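Local coordinates for aldo-keto reductase family 1 member C1 (Caenorhabditis elegans, PDB 1QWK), which probably acts as an NADPH-dependent aldo-keto reductase of the aldose reductase type, reducing carbonyl groups of aldehydes or sugars to alcohols, at residues A[37-42]-A[69-74]; A[176-181]-A[256-261]; A[250-255]-A[284-289]. One frame throughout, in Å; residues are numbered along the deposited sequence.

Contact 1: A[37-42]-A[69-74]; sequences TAVKAG and GVVKRE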
loop_
_atom_site.group_PDB
_atom_site.type_symbol
_atom_site.label_atom_id
_atom_site.label_comp_id
_atom_site.label_asym_id
_atom_site.label_seq_id
_atom_site.Cartn_x
_atom_site.Cartn_y
_atom_site.Cartn_z
ATOM N N THR A 37 -2.386 -13.462 -12.331
ATOM C CA THR A 37 -2.314 -12.599 -13.504
ATOM C C THR A 37 -1.195 -11.577 -13.328
ATOM O O THR A 37 -0.412 -11.324 -14.249
ATOM C CB THR A 37 -3.639 -11.843 -13.725
ATOM O OG1 THR A 37 -4.694 -12.785 -13.967
ATOM C CG2 THR A 37 -3.522 -10.906 -14.916
ATOM N N ALA A 38 -1.120 -10.997 -12.135
ATOM C CA ALA A 38 -0.109 -9.991 -11.836
ATOM C C ALA A 38 1.300 -10.564 -11.915
ATOM O O ALA A 38 2.187 -9.977 -12.539
ATOM C CB ALA A 38 -0.357 -9.402 -10.449
ATOM N N VAL A 39 1.515 -11.708 -11.278
ATOM C CA VAL A 39 2.838 -12.321 -11.294
ATOM C C VAL A 39 3.252 -12.715 -12.709
ATOM O O VAL A 39 4.401 -12.518 -13.101
ATOM C CB VAL A 39 2.891 -13.554 -10.363
ATOM C CG1 VAL A 39 4.240 -14.257 -10.494
ATOM C CG2 VAL A 39 2.678 -13.118 -8.922
ATOM N N LYS A 40 2.324 -13.265 -13.485
ATOM C CA LYS A 40 2.660 -13.651 -14.850
ATOM C C LYS A 40 2.937 -12.415 -15.703
ATOM O O LYS A 40 3.647 -12.493 -16.706
ATOM C CB LYS A 40 1.529 -14.475 -15.467
ATOM C CG LYS A 40 1.342 -15.834 -14.822
ATOM C CD LYS A 40 0.106 -16.521 -15.370
ATOM C CE LYS A 40 -0.121 -17.869 -14.711
ATOM N NZ LYS A 40 -1.362 -18.514 -15.218
ATOM N N ALA A 41 2.383 -11.274 -15.299
ATOM C CA ALA A 41 2.582 -10.022 -16.026
ATOM C C ALA A 41 3.910 -9.355 -15.674
ATOM O O ALA A 41 4.428 -8.545 -16.447
ATOM C CB ALA A 41 1.431 -9.062 -15.742
ATOM N N GLY A 42 4.461 -9.689 -14.510
ATOM C CA GLY A 42 5.728 -9.102 -14.109
ATOM C C GLY A 42 5.764 -8.578 -12.685
ATOM O O GLY A 42 6.837 -8.257 -12.174
ATOM N N GLY A 69 5.988 -23.363 -11.648
ATOM C CA GLY A 69 7.329 -22.946 -12.012
ATOM C C GLY A 69 7.407 -21.525 -12.536
ATOM O O GLY A 69 8.391 -21.145 -13.170
ATOM N N VAL A 70 6.373 -20.734 -12.271
ATOM C CA VAL A 70 6.338 -19.350 -12.726
ATOM C C VAL A 70 7.408 -18.530 -12.015
ATOM O O VAL A 70 8.120 -17.748 -12.641
ATOM C CB VAL A 70 4.961 -18.712 -12.459
ATOM C CG1 VAL A 70 4.947 -17.273 -12.956
ATOM C CG2 VAL A 70 3.876 -19.523 -13.151
ATOM N N VAL A 71 7.510 -18.710 -10.703
ATOM C CA VAL A 71 8.500 -17.999 -9.903
ATOM C C VAL A 71 8.901 -18.832 -8.694
ATOM O O VAL A 71 8.295 -19.865 -8.406
ATOM C CB VAL A 71 7.959 -16.634 -9.388
ATOM C CG1 VAL A 71 7.832 -15.649 -10.535
ATOM C CG2 VAL A 71 6.609 -16.827 -8.710
ATOM N N LYS A 72 9.941 -18.379 -8.004
ATOM C CA LYS A 72 10.418 -19.033 -6.795
ATOM C C LYS A 72 10.087 -18.080 -5.651
ATOM O O LYS A 72 9.930 -16.879 -5.871
ATOM C CB LYS A 72 11.929 -19.249 -6.859
ATOM C CG LYS A 72 12.363 -20.285 -7.875
ATOM C CD LYS A 72 13.866 -20.485 -7.850
ATOM C CE LYS A 72 14.275 -21.633 -8.759
ATOM N NZ LYS A 72 13.638 -22.916 -8.330
ATOM N N ARG A 73 9.981 -18.616 -4.439
ATOM C CA ARG A 73 9.667 -17.804 -3.266
ATOM C C ARG A 73 10.558 -16.575 -3.156
ATOM O O ARG A 73 10.077 -15.464 -2.925
ATOM C CB ARG A 73 9.826 -18.633 -1.987
ATOM C CG ARG A 73 9.763 -17.806 -0.702
ATOM C CD ARG A 73 8.361 -17.276 -0.477
ATOM N NE ARG A 73 8.245 -16.422 0.707
ATOM C CZ ARG A 73 8.476 -15.111 0.717
ATOM N NH1 ARG A 73 8.844 -14.488 -0.394
ATOM N NH2 ARG A 73 8.305 -14.417 1.834
ATOM N N GLU A 74 11.860 -16.784 -3.319
ATOM C CA GLU A 74 12.840 -15.710 -3.210
ATOM C C GLU A 74 12.602 -14.568 -4.191
ATOM O O GLU A 74 13.059 -13.449 -3.961
ATOM C CB GLU A 74 14.251 -16.270 -3.419
ATOM C CG GLU A 74 15.363 -15.372 -2.897
ATOM C CD GLU A 74 15.423 -15.348 -1.380
ATOM O OE1 GLU A 74 15.655 -16.421 -0.779
ATOM O OE2 GLU A 74 15.239 -14.263 -0.783
#
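Val39 and Val70 meet through methyls set by the same first torsion. In each, CG1 lies opposite the backbone N (chi1 175° in Val39, -179° in Val70), and each CG1 is thereby carried toward the other segment. Val39 CG1 stands 4.0 Å from Val70 CG1. Val71 is turned differently. Its chi1 of -71° places CG1 opposite the carbonyl carbon and CG2 between the backbone N and that carbon. Both of its methyls then rest on the same partner: Val71 CG1 and Val71 CG2 are each 3.9 Å from Val39 CG1. One methyl of the helix is therefore held by three methyls from the loop, and the side chains of Val39 and Val71 cross at a slant. Lys40 adds a thinner layer at the exposed border. Its CG lies 4.3 Å from Val70 CG1, and its extended chain carries the ammonium on to a weak, long ion pair with Glu68. The contact is small, 142 Å² in all, and apolar. Residues 37-41 are the last turn of helix 28-41, and Gly42, with positive phi, lies just beyond it. Gly69 follows helix 55-68 and closes it with a Schellman motif. That turn starts the chain on its way back to the barrel, with Val70 and Val71 next in line. Leu65 of helix 55-68 touches both Val39 and Val70, and Arg44 and Leu76 border Val71. The contact thus packs the end of helix 28-41 against the loop that leads from the next outer helix, 55-68, back to strand 77-82 of the TIM barrel.

Contact 2: A[176-181]-A[256-261]; sequences VELHLY and RGCAIL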
loop_
_atom_site.group_PDB
_atom_site.type_symbol
_atom_site.label_atom_id
_atom_site.label_comp_id
_atom_site.label_asym_id
_atom_site.label_seq_id
_atom_site.Cartn_x
_atom_site.Cartn_y
_atom_site.Cartn_z
ATOM N N VAL A 176 1.143 4.901 3.128
ATOM C CA VAL A 176 0.080 5.876 3.340
ATOM C C VAL A 176 -0.664 6.211 2.053
ATOM O O VAL A 176 -0.233 5.858 0.955
ATOM C CB VAL A 176 0.650 7.204 3.896
ATOM C CG1 VAL A 176 1.319 6.975 5.244
ATOM C CG2 VAL A 176 1.646 7.803 2.902
ATOM N N GLU A 177 -1.796 6.886 2.208
ATOM C CA GLU A 177 -2.585 7.326 1.069
ATOM C C GLU A 177 -1.730 8.382 0.379
ATOM O O GLU A 177 -1.268 9.321 1.021
ATOM C CB GLU A 177 -3.892 7.973 1.535
ATOM C CG GLU A 177 -4.750 8.480 0.384
ATOM C CD GLU A 177 -5.952 9.288 0.846
ATOM O OE1 GLU A 177 -6.335 9.168 2.030
ATOM O OE2 GLU A 177 -6.520 10.030 0.010
ATOM N N LEU A 178 -1.505 8.225 -0.920
ATOM C CA LEU A 178 -0.708 9.192 -1.654
ATOM C C LEU A 178 -1.048 9.143 -3.134
ATOM O O LEU A 178 -0.932 8.106 -3.782
ATOM C CB LEU A 178 0.793 8.929 -1.453
ATOM C CG LEU A 178 1.767 10.020 -1.928
ATOM C CD1 LEU A 178 3.096 9.865 -1.201
ATOM C CD2 LEU A 178 1.960 9.952 -3.443
ATOM N N HIS A 179 -1.492 10.279 -3.655
ATOM C CA HIS A 179 -1.840 10.406 -5.061
ATOM C C HIS A 179 -1.769 11.884 -5.415
ATOM O O HIS A 179 -1.557 12.716 -4.536
ATOM C CB HIS A 179 -3.233 9.820 -5.357
ATOM C CG HIS A 179 -4.309 10.270 -4.417
ATOM N ND1 HIS A 179 -4.438 9.770 -3.140
ATOM C CD2 HIS A 179 -5.330 11.146 -4.582
ATOM C CE1 HIS A 179 -5.494 10.314 -2.560
ATOM N NE2 HIS A 179 -6.053 11.151 -3.414
ATOM N N LEU A 180 -1.923 12.214 -6.692
ATOM C CA LEU A 180 -1.819 13.607 -7.118
ATOM C C LEU A 180 -2.644 14.586 -6.297
ATOM O O LEU A 180 -2.156 15.659 -5.933
ATOM C CB LEU A 180 -2.198 13.748 -8.591
ATOM C CG LEU A 180 -2.023 15.163 -9.164
ATOM C CD1 LEU A 180 -0.577 15.620 -8.997
ATOM C CD2 LEU A 180 -2.419 15.157 -10.632
ATOM N N TYR A 181 -3.887 14.218 -6.003
ATOM C CA TYR A 181 -4.765 15.088 -5.232
ATOM C C TYR A 181 -4.651 14.933 -3.707
ATOM O O TYR A 181 -5.578 15.247 -2.967
ATOM C CB TYR A 181 -6.212 14.915 -5.713
ATOM C CG TYR A 181 -6.517 15.670 -7.001
ATOM C CD1 TYR A 181 -5.493 16.267 -7.748
ATOM C CD2 TYR A 181 -7.828 15.805 -7.462
ATOM C CE1 TYR A 181 -5.772 16.980 -8.918
ATOM C CE2 TYR A 181 -8.117 16.515 -8.630
ATOM C CZ TYR A 181 -7.085 17.102 -9.351
ATOM O OH TYR A 181 -7.362 17.818 -10.491
ATOM N N ARG A 256 8.088 10.501 -7.635
ATOM C CA ARG A 256 8.070 11.299 -6.404
ATOM C C ARG A 256 8.993 10.539 -5.437
ATOM O O ARG A 256 9.335 11.032 -4.357
ATOM C CB ARG A 256 6.657 11.363 -5.797
ATOM C CG ARG A 256 5.683 12.381 -6.413
ATOM C CD ARG A 256 5.990 13.819 -5.986
ATOM N NE ARG A 256 6.110 13.949 -4.532
ATOM C CZ ARG A 256 5.102 13.839 -3.670
ATOM N NH1 ARG A 256 3.869 13.600 -4.097
ATOM N NH2 ARG A 256 5.333 13.943 -2.369
ATOM N N GLY A 257 9.375 9.325 -5.837
ATOM C CA GLY A 257 10.260 8.497 -5.032
ATOM C C GLY A 257 9.540 7.487 -4.161
ATOM O O GLY A 257 10.063 7.079 -3.122
ATOM N N CYS A 258 8.352 7.065 -4.584
ATOM C CA CYS A 258 7.565 6.110 -3.808
ATOM C C CYS A 258 7.322 4.797 -4.529
ATOM O O CYS A 258 7.475 4.702 -5.746
ATOM C CB CYS A 258 6.190 6.695 -3.474
ATOM S SG CYS A 258 6.202 8.291 -2.654
ATOM N N ALA A 259 6.949 3.780 -3.761
ATOM C CA ALA A 259 6.590 2.495 -4.336
ATOM C C ALA A 259 5.075 2.657 -4.488
ATOM O O ALA A 259 4.474 3.497 -3.807
ATOM C CB ALA A 259 6.914 1.357 -3.377
ATOM N N ILE A 260 4.453 1.876 -5.366
ATOM C CA ILE A 260 3.011 1.994 -5.588
ATOM C C ILE A 260 2.265 0.669 -5.482
ATOM O O ILE A 260 2.829 -0.396 -5.732
ATOM C CB ILE A 260 2.710 2.606 -6.975
ATOM C CG1 ILE A 260 3.317 1.738 -8.080
ATOM C CG2 ILE A 260 3.257 4.035 -7.036
ATOM C CD1 ILE A 260 3.063 2.257 -9.503
ATOM N N LEU A 261 0.984 0.760 -5.122
ATOM C CA LEU A 261 0.112 -0.401 -4.953
ATOM C C LEU A 261 -1.254 -0.245 -5.621
ATOM O O LEU A 261 -2.265 -0.114 -4.938
ATOM C CB LEU A 261 -0.119 -0.679 -3.463
ATOM C CG LEU A 261 1.072 -1.106 -2.614
ATOM C CD1 LEU A 261 0.646 -1.232 -1.146
ATOM C CD2 LEU A 261 1.617 -2.429 -3.128
#
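Leu178 reaches Arg256 and Cys258 with its two end methyls, one for each. Leu178 CD1 lies 3.8 Å from Cys258 SG, an apolar contact. Leu178 CD2 lies 4.2 Å from Arg256 NH1, where the leucine and the arginine cross obliquely. The two prongs of the leucine thus diverge, one to the thiol and one to the guanidinium. Leu178 CG is opposite its backbone N (chi1 -168°), and this sends the branch toward the second segment. Arg256 bends at both chi2 and chi3 (-75° and -51°), which curls the chain so that NH1 comes beside Leu178 CD2. The next shell fixes these groups. Arg256 NH1 is hydrogen-bonded to the carbonyl O of Pro183 and more weakly to Tyr252 OH. Val188 of helix 185-193 touches both Leu178 and Arg256, and Val198 of strand 197-201 touches Cys258. Further out, the backbone of Leu178 bonds to Tyr201, and its carbonyl O accepts from Ser200 OG. Between Arg256 and Cys258, Gly257 ends helix 245-255 with a Schellman motif, and the chain turns there into strand 259-261. Strand 197-201 lies between strands 173-177 and 259-261 in the parallel sheet. The leucine thus bridges across it, just past the end of its own strand, to the turn that leads into the last barrel strand. The polar end of Arg256 is held by the Pro183 carbonyl, and its contact with Leu178 is van der Waals packing. Leucine and cysteine likewise meet without a polar bond, so the contact between the segments is apolar packing, with the arginine's hydrogen bonds made to residues outside them.

Contact 3: A[250-255]-A[284-289]; sequences LRYALD and EDIAKL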
loop_
_atom_site.group_PDB
_atom_site.type_symbol
_atom_site.label_atom_id
_atom_site.label_comp_id
_atom_site.label_asym_id
_atom_site.label_seq_id
_atom_site.Cartn_x
_atom_site.Cartn_y
_atom_site.Cartn_z
ATOM N N LEU A 250 0.363 6.820 -11.882
ATOM C CA LEU A 250 1.263 5.861 -11.256
ATOM C C LEU A 250 2.710 6.324 -11.409
ATOM O O LEU A 250 3.489 6.257 -10.456
ATOM C CB LEU A 250 1.086 4.471 -11.879
ATOM C CG LEU A 250 -0.308 3.860 -11.693
ATOM C CD1 LEU A 250 -0.373 2.497 -12.371
ATOM C CD2 LEU A 250 -0.621 3.733 -10.203
ATOM N N ARG A 251 3.064 6.807 -12.598
ATOM C CA ARG A 251 4.423 7.278 -12.844
ATOM C C ARG A 251 4.705 8.499 -11.974
ATOM O O ARG A 251 5.830 8.704 -11.522
ATOM C CB ARG A 251 4.622 7.632 -14.326
ATOM C CG ARG A 251 6.080 7.856 -14.704
ATOM C CD ARG A 251 6.882 6.556 -14.648
ATOM N NE ARG A 251 8.234 6.780 -14.153
ATOM C CZ ARG A 251 9.169 5.840 -14.041
ATOM N NH1 ARG A 251 8.911 4.590 -14.396
ATOM N NH2 ARG A 251 10.364 6.148 -13.552
ATOM N N TYR A 252 3.675 9.305 -11.737
ATOM C CA TYR A 252 3.822 10.487 -10.895
ATOM C C TYR A 252 4.328 10.054 -9.519
ATOM O O TYR A 252 5.318 10.581 -9.013
ATOM C CB TYR A 252 2.475 11.195 -10.740
ATOM C CG TYR A 252 2.446 12.186 -9.598
ATOM C CD1 TYR A 252 3.048 13.438 -9.716
ATOM C CD2 TYR A 252 1.846 11.852 -8.379
ATOM C CE1 TYR A 252 3.056 14.334 -8.648
ATOM C CE2 TYR A 252 1.850 12.738 -7.304
ATOM C CZ TYR A 252 2.456 13.974 -7.447
ATOM O OH TYR A 252 2.466 14.849 -6.384
ATOM N N ALA A 253 3.641 9.089 -8.916
ATOM C CA ALA A 253 4.032 8.603 -7.597
ATOM C C ALA A 253 5.425 7.975 -7.616
ATOM O O ALA A 253 6.215 8.171 -6.693
ATOM C CB ALA A 253 3.007 7.594 -7.085
ATOM N N LEU A 254 5.727 7.216 -8.663
ATOM C CA LEU A 254 7.038 6.581 -8.765
ATOM C C LEU A 254 8.150 7.619 -8.813
ATOM O O LEU A 254 9.159 7.493 -8.122
ATOM C CB LEU A 254 7.110 5.701 -10.013
ATOM C CG LEU A 254 6.382 4.361 -9.926
ATOM C CD1 LEU A 254 6.374 3.684 -11.288
ATOM C CD2 LEU A 254 7.080 3.474 -8.892
ATOM N N ASP A 255 7.964 8.653 -9.624
ATOM C CA ASP A 255 8.991 9.666 -9.732
ATOM C C ASP A 255 9.053 10.625 -8.544
ATOM O O ASP A 255 9.970 11.448 -8.445
ATOM C CB ASP A 255 8.867 10.389 -11.075
ATOM C CG ASP A 255 9.316 9.506 -12.233
ATOM O OD1 ASP A 255 10.280 8.737 -12.033
ATOM O OD2 ASP A 255 8.729 9.562 -13.332
ATOM N N GLU A 284 9.855 19.283 -13.910
ATOM C CA GLU A 284 8.939 20.228 -14.541
ATOM C C GLU A 284 7.573 19.577 -14.735
ATOM O O GLU A 284 6.537 20.193 -14.465
ATOM C CB GLU A 284 9.481 20.678 -15.901
ATOM C CG GLU A 284 8.618 21.736 -16.576
ATOM C CD GLU A 284 9.012 21.985 -18.018
ATOM O OE1 GLU A 284 8.858 21.059 -18.843
ATOM O OE2 GLU A 284 9.477 23.104 -18.325
ATOM N N ASP A 285 7.577 18.333 -15.211
ATOM C CA ASP A 285 6.335 17.592 -15.434
ATOM C C ASP A 285 5.571 17.432 -14.123
ATOM O O ASP A 285 4.350 17.610 -14.074
ATOM C CB ASP A 285 6.613 16.191 -15.999
ATOM C CG ASP A 285 7.207 16.216 -17.392
ATOM O OD1 ASP A 285 6.836 17.097 -18.195
ATOM O OD2 ASP A 285 8.039 15.329 -17.693
ATOM N N ILE A 286 6.297 17.070 -13.068
ATOM C CA ILE A 286 5.697 16.881 -11.753
ATOM C C ILE A 286 5.068 18.183 -11.257
ATOM O O ILE A 286 3.928 18.196 -10.779
ATOM C CB ILE A 286 6.747 16.389 -10.724
ATOM C CG1 ILE A 286 7.249 14.998 -11.119
ATOM C CG2 ILE A 286 6.131 16.335 -9.330
ATOM C CD1 ILE A 286 8.334 14.452 -10.210
ATOM N N ALA A 287 5.808 19.280 -11.389
ATOM C CA ALA A 287 5.318 20.588 -10.957
ATOM C C ALA A 287 4.045 20.965 -11.708
ATOM O O ALA A 287 3.094 21.483 -11.120
ATOM C CB ALA A 287 6.392 21.649 -11.182
ATOM N N LYS A 288 4.028 20.701 -13.010
ATOM C CA LYS A 288 2.862 21.013 -13.826
ATOM C C LYS A 288 1.642 20.234 -13.340
ATOM O O LYS A 288 0.546 20.784 -13.226
ATOM C CB LYS A 288 3.133 20.681 -15.295
ATOM C CG LYS A 288 2.007 21.088 -16.231
ATOM C CD LYS A 288 1.792 22.594 -16.194
ATOM C CE LYS A 288 0.758 23.035 -17.215
ATOM N NZ LYS A 288 0.622 24.517 -17.237
ATOM N N LEU A 289 1.827 18.951 -13.051
ATOM C CA LEU A 289 0.714 18.137 -12.582
ATOM C C LEU A 289 0.186 18.602 -11.232
ATOM O O LEU A 289 -0.991 18.429 -10.938
ATOM C CB LEU A 289 1.122 16.663 -12.484
ATOM C CG LEU A 289 1.448 15.922 -13.782
ATOM C CD1 LEU A 289 1.835 14.489 -13.446
ATOM C CD2 LEU A 289 0.255 15.935 -14.725
#
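Tyr252 and Ile286 make the close part of this helix pair. Ile286 CG2 lies 3.7 Å from Tyr252 CE1, and the two side chains cross at about a right angle. Tyr252 CG stands opposite its backbone N (chi1 164°), and the ring reaches across to the second helix. Leu289 continues the packing one turn on, with its CD1 4.1 Å from Tyr252 CD1, the two side chains running past each other in opposite directions. The hydroxyl is hydrogen-bonded to Glu290, which ties the ring's far end beside helix 283-289. Toward the Asp255 end the packing is thinner. Ile286 CD1 is 3.8 Å from Asp255 O and 4.2 Å from Asp255 CB, so the aspartate offers backbone oxygen and methylene. Arg251 grips its carboxylate side-on: Arg251 NE to Asp255 OD2, 2.9 Å, is nearly straight, 173°, while NH2 to OD1 is more bent. Asp255 OD2 also accepts from Leu281 N. The solvent side is that of Ala287, which points away from helix 245-255, with Glu284 and Lys288 also exposed. The short helical segments cross at -121°, with axes 10.8 Å apart. Helices 232-241 and 283-289 lie outside the regular barrel pattern, as the extra helices of aldo-keto reductases do, and this contact joins 283-289 to barrel helix 245-255. Ala253 and Leu254 of helix 245-255 touch Ile260 of strand 259-261. Leu289 also packs on Val234 and Leu237 of helix 232-241.

In the fold
Contacts 2 and 3 are neighbours, with centres 10 Å apart. Helix 245-255 and strand 259-261 follow each other in the chain, and Cys258 N probably bonds to Ala253 O at 3.2 Å. Leu180 CA also packs 3.8 Å from Tyr252 CE2, so contact 2 leads outward from the barrel to helix 245-255 and, beyond it, helix 283-289. Contact 1 stands apart. Its centre is 24 Å from that of contact 2 and 29 Å from that of contact 3, and it closes earlier in the chain. All three lie away from the predicted proton donor Tyr52, its predicted pKa-lowering partner Lys81 and the predicted substrate-binding His114. They are packing contacts of the barrel.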